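Local coordinates for putative dihydrodipicolinate synthase family protein (Coccidioides immitis, PDB 3QFE) that is a member of the dihydrodipicolinate synthase family of TIM-barrel proteins, its precise function being unassigned, at residues 179-184 and 210-215. Sequence-based numbering, arbitrary orientation.
Sequences ASVGKI and LSVGSA
In this TIM (beta/alpha)8 barrel, the first turn of helix 181-190 packs against the loop that carries the chain from helix 206-211 into strand 216-218, the last of the parallel barrel strands. At the start of that loop L210 O accepts from G213 N at 2.9 Å, turning the chain. V212 aims its side chain at the helix, and its two methyls divide the work. V212 CG1, anti to the carbonyl carbon (chi1 -70°), meets V181 CG1 at 4.0 Å on the exposed side. V212 CG2 meets the buried I184 at CG2, 3.7 Å away, the closest approach of the interface, and both pairs of side chains cross at roughly a right angle. G213 follows in a left-handed backbone conformation with positive phi (86°), readily adopted by glycine; its C lies beside I184 CG2. S214 offers CB rather than its hydroxyl to the helix: OG, in the crowded position flanked by backbone N and C, hydrogen-bonds with G216 N. A215 ties the loop's end to G13 and V198 by backbone bonds. The opposing helix start is fixed by N-cap S180, whose OG accepts from K183 N. One residue on, extended I184 (chi2 173°) sets CD1 3.9 Å from S214 CB.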
loop_
_atom_site.group_PDB
_atom_site.type_symbol
_atom_site.label_atom_id
_atom_site.label_comp_id
_atom_site.label_asym_id
_atom_site.label_seq_id
_atom_site.Cartn_x
_atom_site.Cartn_y
_atom_site.Cartn_z
ATOM N N ALA A 179 0.099 -6.064 -12.136
ATOM C CA ALA A 179 1.261 -5.739 -12.966
ATOM C C ALA A 179 1.764 -6.969 -13.687
ATOM O O ALA A 179 1.929 -8.032 -13.082
ATOM C CB ALA A 179 2.392 -5.143 -12.120
ATOM N N SER A 180 2.027 -6.802 -14.978
ATOM C CA SER A 180 2.644 -7.826 -15.799
ATOM C C SER A 180 4.134 -7.528 -15.958
ATOM O O SER A 180 4.592 -6.408 -15.683
ATOM C CB SER A 180 1.973 -7.857 -17.171
ATOM O OG SER A 180 1.945 -6.558 -17.730
ATOM N N VAL A 181 4.877 -8.544 -16.397
ATOM C CA VAL A 181 6.276 -8.399 -16.808
ATOM C C VAL A 181 6.375 -7.520 -18.065
ATOM O O VAL A 181 7.310 -6.731 -18.207
ATOM C CB VAL A 181 6.945 -9.791 -17.063
ATOM C CG1 VAL A 181 8.352 -9.648 -17.661
ATOM C CG2 VAL A 181 6.978 -10.622 -15.785
ATOM N N GLY A 182 5.405 -7.655 -18.965
ATOM C CA GLY A 182 5.354 -6.817 -20.158
ATOM C C GLY A 182 5.137 -5.351 -19.822
ATOM O O GLY A 182 5.826 -4.480 -20.360
ATOM N N LYS A 183 4.183 -5.081 -18.928
ATOM C CA LYS A 183 3.829 -3.711 -18.573
ATOM C C LYS A 183 5.007 -3.013 -17.901
ATOM O O LYS A 183 5.367 -1.893 -18.272
ATOM C CB LYS A 183 2.566 -3.658 -17.699
ATOM N N ILE A 184 5.626 -3.694 -16.941
ATOM C CA ILE A 184 6.777 -3.135 -16.245
ATOM C C ILE A 184 7.886 -2.762 -17.215
ATOM O O ILE A 184 8.396 -1.633 -17.179
ATOM C CB ILE A 184 7.297 -4.079 -15.170
ATOM C CG1 ILE A 184 6.360 -4.023 -13.956
ATOM C CG2 ILE A 184 8.717 -3.687 -14.760
ATOM C CD1 ILE A 184 6.653 -5.032 -12.872
ATOM N N LEU A 210 10.617 -7.468 -9.790
ATOM C CA LEU A 210 11.938 -6.828 -9.648
ATOM C C LEU A 210 13.017 -7.282 -10.658
ATOM O O LEU A 210 13.905 -6.492 -11.006
ATOM C CB LEU A 210 12.460 -6.971 -8.205
ATOM N N SER A 211 12.942 -8.533 -11.123
ATOM C CA SER A 211 13.942 -9.077 -12.071
ATOM C C SER A 211 14.014 -8.307 -13.400
ATOM O O SER A 211 14.984 -8.435 -14.150
ATOM C CB SER A 211 13.710 -10.575 -12.328
ATOM O OG SER A 211 12.577 -10.798 -13.154
ATOM N N VAL A 212 12.983 -7.508 -13.675
ATOM C CA VAL A 212 12.948 -6.635 -14.851
ATOM C C VAL A 212 12.999 -5.123 -14.501
ATOM O O VAL A 212 12.795 -4.261 -15.367
ATOM C CB VAL A 212 11.747 -6.975 -15.787
ATOM C CG1 VAL A 212 11.968 -8.335 -16.474
ATOM C CG2 VAL A 212 10.416 -6.951 -15.029
ATOM N N GLY A 213 13.276 -4.810 -13.233
ATOM C CA GLY A 213 13.469 -3.422 -12.798
ATOM C C GLY A 213 12.219 -2.636 -12.413
ATOM O O GLY A 213 12.046 -1.482 -12.822
ATOM N N SER A 214 11.340 -3.251 -11.625
ATOM C CA SER A 214 10.314 -2.492 -10.926
ATOM C C SER A 214 11.009 -1.767 -9.781
ATOM O O SER A 214 12.162 -2.061 -9.454
ATOM C CB SER A 214 9.179 -3.393 -10.411
ATOM O OG SER A 214 9.484 -4.028 -9.174
ATOM N N ALA A 215 10.328 -0.800 -9.188
ATOM C CA ALA A 215 10.852 -0.183 -7.982
ATOM C C ALA A 215 10.424 -1.058 -6.813
ATOM O O ALA A 215 10.678 -0.739 -5.636
ATOM C CB ALA A 215 10.319 1.226 -7.828
#